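Local coordinates for TRAP solute Binding Protein (Uncultured marine bacterium, PDB 5I7I), which binds aromatic acids such as 3-hydroxybenzoate, probably delivering them to a TRAP-type membrane transporter for uptake into the cell, at residues Gly164-Leu178 with Ser198-Glu210. Sequence-based numbering, arbitrary orientation. Where two conformers were deposited one is given.
With 3HB (3-hydroxybenzoic acid), chain C.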
ATOM      1  N   GLY A 164      23.139  -5.398   9.528  1.00 14.58           N
ATOM      2  CA  GLY A 164      23.813  -6.064   8.437  1.00 16.13           C
ATOM      3  C   GLY A 164      22.890  -6.742   7.447  1.00 13.56           C
ATOM      4  O   GLY A 164      23.362  -7.208   6.410  1.00 18.01           O
ATOM      5  N   MET A 165      21.590  -6.826   7.737  0.57 12.55           N
ATOM      6  CA  MET A 165      20.639  -7.526   6.883  0.57 12.05           C
ATOM      7  C   MET A 165      20.159  -6.592   5.784  0.57 12.52           C
ATOM      8  O   MET A 165      19.740  -5.465   6.058  0.57 12.07           O
ATOM      9  CB  MET A 165      19.440  -7.989   7.707  0.57 11.80           C
ATOM     10  CG  MET A 165      19.799  -8.954   8.820  0.57 16.02           C
ATOM     11  SD  MET A 165      20.086 -10.645   8.253  0.57 13.54           S
ATOM     12  CE  MET A 165      18.412 -11.205   7.976  0.57 17.41           C
ATOM     13  N   LYS A 166      20.221  -7.061   4.544  1.00 11.55           N
ATOM     14  CA  LYS A 166      19.740  -6.283   3.412  1.00 11.12           C
ATOM     15  C   LYS A 166      18.246  -6.536   3.296  1.00 11.94           C
ATOM     16  O   LYS A 166      17.826  -7.645   2.961  1.00 11.09           O
ATOM     17  CB  LYS A 166      20.478  -6.669   2.137  1.00 12.20           C
ATOM     18  CG  LYS A 166      21.950  -6.263   2.201  1.00 12.99           C
ATOM     19  CD  LYS A 166      22.754  -6.709   1.011  1.00 19.94           C
ATOM     20  CE  LYS A 166      22.768  -8.195   0.926  1.00 14.81           C
ATOM     21  NZ  LYS A 166      23.753  -8.681  -0.062  1.00 28.30           N
ATOM     22  N   MET A 167      17.452  -5.509   3.568  1.00 10.08           N
ATOM     23  CA  MET A 167      16.010  -5.654   3.736  1.00  8.62           C
ATOM     24  C   MET A 167      15.288  -4.789   2.720  1.00 10.12           C
ATOM     25  O   MET A 167      15.500  -3.575   2.670  1.00  9.72           O
ATOM     26  CB  MET A 167      15.600  -5.275   5.158  1.00 10.81           C
ATOM     27  CG  MET A 167      16.201  -6.209   6.194  1.00  9.20           C
ATOM     28  SD  MET A 167      15.576  -7.920   6.070  1.00 10.28           S
ATOM     29  CE  MET A 167      13.908  -7.740   6.677  1.00 11.17           C
ATOM     30  N   ARG A 168      14.438  -5.415   1.920  1.00  8.52           N
ATOM     31  CA  ARG A 168      13.648  -4.686   0.934  1.00  9.74           C
ATOM     32  C   ARG A 168      12.497  -3.923   1.589  1.00  6.86           C
ATOM     33  O   ARG A 168      11.802  -4.443   2.472  1.00  7.18           O
ATOM     34  CB  ARG A 168      13.072  -5.645  -0.106  1.00  8.56           C
ATOM     35  CG  ARG A 168      12.100  -5.020  -1.093  1.00  8.50           C
ATOM     36  CD  ARG A 168      10.644  -5.056  -0.650  1.00  6.99           C
ATOM     37  NE  ARG A 168       9.805  -4.452  -1.677  1.00  7.62           N
ATOM     38  CZ  ARG A 168       8.495  -4.234  -1.569  1.00  6.23           C
ATOM     39  NH1 ARG A 168       7.835  -4.562  -0.475  1.00  6.12           N
ATOM     40  NH2 ARG A 168       7.840  -3.689  -2.586  1.00  6.75           N
ATOM     41  N   GLY A 169      12.269  -2.703   1.121  1.00  8.04           N
ATOM     42  CA  GLY A 169      11.049  -1.984   1.376  1.00  6.58           C
ATOM     43  C   GLY A 169      10.443  -1.466   0.086  1.00  6.33           C
ATOM     44  O   GLY A 169      11.116  -1.396  -0.943  1.00  8.33           O
ATOM     45  N   PRO A 170       9.165  -1.057   0.136  1.00  5.89           N
ATOM     46  CA  PRO A 170       8.449  -0.671  -1.099  1.00  7.06           C
ATOM     47  C   PRO A 170       8.670   0.762  -1.546  1.00  7.59           C
ATOM     48  O   PRO A 170       8.442   1.060  -2.731  1.00  8.77           O
ATOM     49  CB  PRO A 170       6.968  -0.853  -0.716  1.00  6.31           C
ATOM     50  CG  PRO A 170       6.962  -0.645   0.771  1.00  7.31           C
ATOM     51  CD  PRO A 170       8.229  -1.296   1.241  1.00  6.93           C
ATOM     52  N   THR A 171       9.062   1.666  -0.645  1.00  7.26           N
ATOM     53  CA  THR A 171       9.134   3.088  -0.932  1.00  8.50           C
ATOM     54  C   THR A 171      10.271   3.696  -0.131  1.00 10.30           C
ATOM     55  O   THR A 171      10.831   3.074   0.770  1.00  9.57           O
ATOM     56  CB  THR A 171       7.865   3.828  -0.500  1.00  8.67           C
ATOM     57  OG1 THR A 171       7.884   3.946   0.926  1.00  8.70           O
ATOM     58  CG2 THR A 171       6.615   3.099  -0.946  1.00  9.51           C
ATOM     59  N   ARG A 172      10.581   4.946  -0.463  1.00  9.64           N
ATOM     60  CA  ARG A 172      11.666   5.644   0.196  1.00 10.19           C
ATOM     61  C   ARG A 172      11.399   5.826   1.681  1.00  8.23           C
ATOM     62  O   ARG A 172      12.320   5.713   2.494  1.00 10.58           O
ATOM     63  CB  ARG A 172      11.863   6.992  -0.485  1.00 13.12           C
ATOM     64  CG  ARG A 172      13.073   7.746   0.005  1.00 28.24           C
ATOM     65  CD  ARG A 172      13.351   8.927  -0.918  1.00 41.33           C
ATOM     66  NE  ARG A 172      13.781   8.513  -2.257  1.00 37.20           N
ATOM     67  CZ  ARG A 172      14.002   9.357  -3.263  1.00 36.88           C
ATOM     68  NH1 ARG A 172      13.823  10.659  -3.092  1.00 38.27           N
ATOM     69  NH2 ARG A 172      14.407   8.901  -4.442  1.00 39.71           N
ATOM     70  N   VAL A 173      10.166   6.149   2.054  1.00  9.51           N
ATOM     71  CA  VAL A 173       9.858   6.295   3.471  1.00  8.67           C
ATOM     72  C   VAL A 173      10.089   4.984   4.212  1.00  7.32           C
ATOM     73  O   VAL A 173      10.688   4.965   5.298  1.00  8.38           O
ATOM     74  CB  VAL A 173       8.433   6.847   3.680  1.00  9.82           C
ATOM     75  CG1 VAL A 173       8.151   7.062   5.148  1.00 11.35           C
ATOM     76  CG2 VAL A 173       8.250   8.150   2.917  1.00 15.70           C
ATOM     77  N   ILE A 174       9.630   3.866   3.642  1.00  7.27           N
ATOM     78  CA  ILE A 174       9.761   2.604   4.356  1.00  8.57           C
ATOM     79  C   ILE A 174      11.200   2.125   4.376  1.00  7.90           C
ATOM     80  O   ILE A 174      11.641   1.527   5.360  1.00  8.50           O
ATOM     81  CB  ILE A 174       8.804   1.542   3.795  1.00  9.01           C
ATOM     82  CG1 ILE A 174       7.356   2.049   3.804  1.00  8.12           C
ATOM     83  CG2 ILE A 174       8.904   0.278   4.621  1.00  7.20           C
ATOM     84  CD1 ILE A 174       6.899   2.622   5.131  1.00  9.10           C
ATOM     85  N   THR A 175      11.976   2.379   3.330  1.00  8.23           N
ATOM     86  CA  THR A 175      13.384   2.007   3.412  1.00  8.29           C
ATOM     87  C   THR A 175      14.110   2.844   4.453  1.00  8.06           C
ATOM     88  O   THR A 175      14.989   2.338   5.157  1.00  9.38           O
ATOM     89  CB  THR A 175      14.070   2.096   2.042  1.00 10.61           C
ATOM     90  OG1 THR A 175      13.861   3.374   1.435  1.00 11.98           O
ATOM     91  CG2 THR A 175      13.539   1.007   1.116  1.00 11.76           C
ATOM     92  N   LYS A 176      13.775   4.130   4.562  1.00  9.57           N
ATOM     93  CA  LYS A 176      14.365   4.928   5.632  1.00 10.99           C
ATOM     94  C   LYS A 176      14.011   4.371   7.005  1.00  9.87           C
ATOM     95  O   LYS A 176      14.844   4.387   7.921  1.00 10.16           O
ATOM     96  CB  LYS A 176      13.955   6.389   5.491  1.00 10.42           C
ATOM     97  CG  LYS A 176      14.648   7.067   4.348  1.00 15.48           C
ATOM     98  CD  LYS A 176      14.242   8.518   4.247  1.00 16.45           C
ATOM     99  CE  LYS A 176      15.034   9.216   3.177  1.00 18.75           C
ATOM    100  NZ  LYS A 176      14.507  10.580   2.941  1.00 21.52           N
ATOM    101  N   MET A 177      12.790   3.850   7.165  1.00  8.48           N
ATOM    102  CA  MET A 177      12.434   3.207   8.424  1.00  9.26           C
ATOM    103  C   MET A 177      13.329   2.007   8.686  1.00  9.00           C
ATOM    104  O   MET A 177      13.840   1.820   9.799  1.00  9.18           O
ATOM    105  CB  MET A 177      10.984   2.752   8.374  1.00 10.40           C
ATOM    106  CG  MET A 177      10.582   2.085   9.651  1.00 10.13           C
ATOM    107  SD  MET A 177       8.937   1.455   9.636  1.00 13.96           S
ATOM    108  CE  MET A 177       9.158   0.033   8.603  1.00 16.66           C
ATOM    109  N   LEU A 178      13.538   1.190   7.656  1.00  8.09           N
ATOM    110  CA  LEU A 178      14.401   0.028   7.794  1.00  7.71           C
ATOM    111  C   LEU A 178      15.817   0.435   8.177  1.00  8.95           C
ATOM    112  O   LEU A 178      16.430  -0.178   9.053  1.00  9.09           O
ATOM    113  CB  LEU A 178      14.388  -0.787   6.504  1.00  8.64           C
ATOM    114  CG  LEU A 178      13.099  -1.578   6.266  1.00 10.59           C
ATOM    115  CD1 LEU A 178      13.079  -2.060   4.839  1.00  9.46           C
ATOM    116  CD2 LEU A 178      13.008  -2.742   7.228  1.00 13.61           C
ATOM    117  N   SER A 198      16.254 -15.093  -4.049  1.00 14.80           N
ATOM    118  CA  SER A 198      16.827 -16.349  -4.529  1.00 19.33           C
ATOM    119  C   SER A 198      18.244 -16.150  -5.035  1.00 21.59           C
ATOM    120  O   SER A 198      19.049 -17.094  -5.004  1.00 21.13           O
ATOM    121  CB  SER A 198      15.952 -16.944  -5.637  1.00 22.46           C
ATOM    122  OG  SER A 198      14.778 -17.557  -5.114  1.00 24.67           O
ATOM    123  N   LYS A 199      18.567 -14.939  -5.489  1.00 17.11           N
ATOM    124  CA  LYS A 199      19.897 -14.602  -5.983  1.00 20.90           C
ATOM    125  C   LYS A 199      20.783 -14.014  -4.899  1.00 24.59           C
ATOM    126  O   LYS A 199      21.938 -13.668  -5.174  1.00 20.59           O
ATOM    127  CB  LYS A 199      19.803 -13.609  -7.153  1.00 25.04           C
ATOM    128  CG  LYS A 199      19.101 -14.177  -8.387  1.00 23.82           C
ATOM    129  CD  LYS A 199      19.961 -14.063  -9.641  1.00 42.50           C
ATOM    130  CE  LYS A 199      19.112 -13.998 -10.900  1.00 47.21           C
ATOM    131  NZ  LYS A 199      18.453 -12.671 -11.031  1.00 51.58           N
ATOM    132  N   GLY A 200      20.272 -13.903  -3.676  1.00 19.77           N
ATOM    133  CA  GLY A 200      21.046 -13.374  -2.574  1.00 23.52           C
ATOM    134  C   GLY A 200      21.294 -11.881  -2.585  1.00 16.82           C
ATOM    135  O   GLY A 200      22.229 -11.435  -1.921  1.00 25.31           O
ATOM    136  N   VAL A 201      20.481 -11.089  -3.296  1.00 27.33           N
ATOM    137  CA  VAL A 201      20.630  -9.626  -3.300  1.00 13.61           C
ATOM    138  C   VAL A 201      20.014  -8.990  -2.047  1.00 18.60           C
ATOM    139  O   VAL A 201      20.405  -7.885  -1.643  1.00 19.57           O
ATOM    140  CB  VAL A 201      19.992  -9.011  -4.569  1.00 24.89           C
ATOM    141  CG1 VAL A 201      19.541  -7.542  -4.351  1.00 18.36           C
ATOM    142  CG2 VAL A 201      20.955  -9.029  -5.728  1.00 36.22           C
ATOM    143  N   ILE A 202      18.986  -9.608  -1.473  1.00 15.13           N
ATOM    144  CA  ILE A 202      18.407  -9.156  -0.212  1.00 14.05           C
ATOM    145  C   ILE A 202      18.319 -10.369   0.700  1.00 15.77           C
ATOM    146  O   ILE A 202      18.269 -11.519   0.254  1.00 14.82           O
ATOM    147  CB  ILE A 202      17.008  -8.481  -0.351  1.00 13.29           C
ATOM    148  CG1 ILE A 202      16.069  -9.375  -1.164  1.00 11.77           C
ATOM    149  CG2 ILE A 202      17.123  -7.095  -0.966  1.00 18.14           C
ATOM    150  CD1 ILE A 202      14.648  -8.818  -1.343  1.00 10.83           C
ATOM    151  N   ASP A 203      18.293 -10.091   1.994  1.00 10.69           N
ATOM    152  CA  ASP A 203      18.119 -11.110   3.011  1.00 12.02           C
ATOM    153  C   ASP A 203      16.680 -11.212   3.501  1.00  8.98           C
ATOM    154  O   ASP A 203      16.341 -12.146   4.240  1.00 12.86           O
ATOM    155  CB  ASP A 203      19.042 -10.781   4.193  1.00 11.08           C
ATOM    156  CG  ASP A 203      20.519 -10.635   3.775  1.00  9.98           C
ATOM    157  OD1 ASP A 203      21.068 -11.580   3.172  1.00 17.98           O
ATOM    158  OD2 ASP A 203      21.141  -9.571   4.023  1.00 12.75           O
ATOM    159  N   GLY A 204      15.828 -10.269   3.128  1.00  8.47           N
ATOM    160  CA  GLY A 204      14.473 -10.257   3.614  1.00  7.40           C
ATOM    161  C   GLY A 204      13.786  -9.005   3.124  1.00  9.31           C
ATOM    162  O   GLY A 204      14.314  -8.276   2.285  1.00  9.65           O
ATOM    163  N   MET A 205      12.602  -8.768   3.663  1.00  7.70           N
ATOM    164  CA  MET A 205      11.763  -7.687   3.167  1.00  7.66           C
ATOM    165  C   MET A 205      10.684  -7.392   4.186  1.00  8.89           C
ATOM    166  O   MET A 205      10.375  -8.211   5.061  1.00  7.22           O
ATOM    167  CB  MET A 205      11.089  -8.017   1.829  1.00  7.43           C
ATOM    168  CG  MET A 205      10.033  -9.115   1.902  1.00  8.36           C
ATOM    169  SD  MET A 205      10.714 -10.757   1.977  1.00  9.52           S
ATOM    170  CE  MET A 205       9.182 -11.688   1.890  1.00 12.11           C
ATOM    171  N   VAL A 206      10.065  -6.233   4.008  1.00  6.38           N
ATOM    172  CA  VAL A 206       8.773  -5.956   4.617  1.00  6.02           C
ATOM    173  C   VAL A 206       7.689  -6.007   3.552  1.00  6.14           C
ATOM    174  O   VAL A 206       7.866  -5.499   2.435  1.00  6.60           O
ATOM    175  CB  VAL A 206       8.725  -4.645   5.425  1.00  6.29           C
ATOM    176  CG1 VAL A 206       9.568  -4.758   6.652  1.00  7.03           C
ATOM    177  CG2 VAL A 206       9.110  -3.470   4.584  1.00  6.82           C
ATOM    178  N   VAL A 207       6.598  -6.690   3.893  1.00  5.14           N
ATOM    179  CA  VAL A 207       5.332  -6.719   3.164  1.00  5.99           C
ATOM    180  C   VAL A 207       4.277  -7.186   4.150  1.00  4.27           C
ATOM    181  O   VAL A 207       4.598  -7.892   5.115  1.00  5.95           O
ATOM    182  CB  VAL A 207       5.310  -7.711   1.982  1.00  6.61           C
ATOM    183  CG1 VAL A 207       5.893  -7.105   0.722  1.00  7.04           C
ATOM    184  CG2 VAL A 207       6.028  -9.011   2.311  1.00  6.76           C
ATOM    185  N   PRO A 208       3.013  -6.880   3.920  1.00  5.54           N
ATOM    186  CA  PRO A 208       1.951  -7.580   4.638  1.00  5.53           C
ATOM    187  C   PRO A 208       1.880  -9.020   4.153  1.00  5.31           C
ATOM    188  O   PRO A 208       2.484  -9.400   3.155  1.00  7.00           O
ATOM    189  CB  PRO A 208       0.694  -6.796   4.258  1.00  5.60           C
ATOM    190  CG  PRO A 208       0.998  -6.341   2.853  1.00  7.33           C
ATOM    191  CD  PRO A 208       2.479  -6.059   2.812  1.00  6.14           C
ATOM    192  N   TRP A 209       1.126  -9.845   4.871  1.00  5.72           N
ATOM    193  CA  TRP A 209       0.984 -11.237   4.445  1.00  7.06           C
ATOM    194  C   TRP A 209       0.340 -11.341   3.068  1.00  7.69           C
ATOM    195  O   TRP A 209       0.678 -12.242   2.300  1.00  7.07           O
ATOM    196  CB  TRP A 209       0.123 -12.007   5.432  1.00  6.03           C
ATOM    197  CG  TRP A 209       0.614 -12.184   6.820  1.00  5.81           C
ATOM    198  CD1 TRP A 209       0.047 -11.669   7.955  1.00  7.62           C
ATOM    199  CD2 TRP A 209       1.714 -12.989   7.256  1.00  7.52           C
ATOM    200  NE1 TRP A 209       0.728 -12.094   9.059  1.00  7.22           N
ATOM    201  CE2 TRP A 209       1.753 -12.910   8.662  1.00  7.56           C
ATOM    202  CE3 TRP A 209       2.655 -13.787   6.602  1.00  7.03           C
ATOM    203  CZ2 TRP A 209       2.696 -13.588   9.417  1.00  8.93           C
ATOM    204  CZ3 TRP A 209       3.579 -14.462   7.352  1.00  7.02           C
ATOM    205  CH2 TRP A 209       3.596 -14.363   8.752  1.00  8.52           C
ATOM    206  N   GLU A 210      -0.630 -10.466   2.759  1.00  5.44           N
ATOM    207  CA  GLU A 210      -1.590 -10.753   1.687  1.00  6.81           C
ATOM    208  C   GLU A 210      -0.931 -10.864   0.329  1.00  7.08           C
ATOM    209  O   GLU A 210      -1.428 -11.599  -0.531  1.00  7.06           O
ATOM    210  CB  GLU A 210      -2.682  -9.675   1.646  1.00  7.99           C
ATOM    211  CG  GLU A 210      -2.203  -8.281   1.221  1.00  5.98           C
ATOM    212  CD  GLU A 210      -2.320  -8.000  -0.268  1.00  6.49           C
ATOM    213  OE1 GLU A 210      -1.815  -6.937  -0.707  1.00  7.56           O
ATOM    214  OE2 GLU A 210      -2.917  -8.817  -1.011  1.00  7.13           O
TER
HETATM  215  C1' 3HB C 401       4.525  -3.718  -1.697  1.00  6.71           C
HETATM  216  O1' 3HB C 401       5.061  -3.878  -0.570  1.00  6.21           O
HETATM  217  O2' 3HB C 401       5.173  -3.187  -2.635  1.00  6.74           O
HETATM  218  C1  3HB C 401       3.113  -4.225  -1.961  1.00  5.35           C
HETATM  219  C2  3HB C 401       2.339  -4.668  -0.890  1.00  6.65           C
HETATM  220  C3  3HB C 401       1.066  -5.136  -1.108  1.00  6.31           C
HETATM  221  C4  3HB C 401       0.561  -5.197  -2.379  1.00  5.94           C
HETATM  222  C5  3HB C 401       1.330  -4.751  -3.451  1.00  6.92           C
HETATM  223  C6  3HB C 401       2.607  -4.269  -3.249  1.00  6.66           C
HETATM  224  O3  3HB C 401       0.318  -5.566  -0.036  1.00  7.59           O
HETATM  225  O   HOH W   1      23.723  -8.984   4.536  1.00 20.85           O
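The guanidinium of R168 meets the backbone of V206: NH1 of R168 donates a hydrogen bond to V206 O (3.1 Å), nearly in line with that C=O and in the guanidinium plane but bent at the hydrogen. The same NH1 bonds to O1' of 3-hydroxybenzoate, while NH2 of R168 meets O2' at 2.7 Å with an N-H...O angle of 172°, so the carboxylate is held by two nearly straight bonds. With CG anti to the backbone N (chi1 173°) and a bend at chi2, the arginine chain slants across CB of M205, its own CB and CD nearest. CA of P170 lies 3.4 Å above the guanidinium plane, toward the rim of one face, and M188 O takes a further NH2 bond, fixing the group's rotation. Replacing R168 by an alanine is likely to leave the ligand carboxylate without its two donors and V206 O without this side-chain bond. Strands 166-169 and 204-207 are parallel neighbours in a mixed sheet, paired by R168 N to G204 O and V206 N to R168 O. On the helix side, V206 sends CG2 against CG2 of I174 (3.8 Å), while its CG1 meets CD2 of L178 tip to tip. G204 leaves room for the bent M167 chain, whose SD sits 3.6 Å from G204 CA. At the far end, D203 turns OD2 onto K166 N (2.7 Å, 175°), using the anti side of the carboxylate; K166 O accepts from D203 N, and a water links OD2 to G164 O. E210 OE1 accepts the ligand hydroxyl O3 at 2.6 Å. The pocket thus reads the ligand's carboxylate and hydroxyl, and the paired arginine bonds are consistent with selection for an ionised carboxylate, as in many TRAP solute-binding proteins.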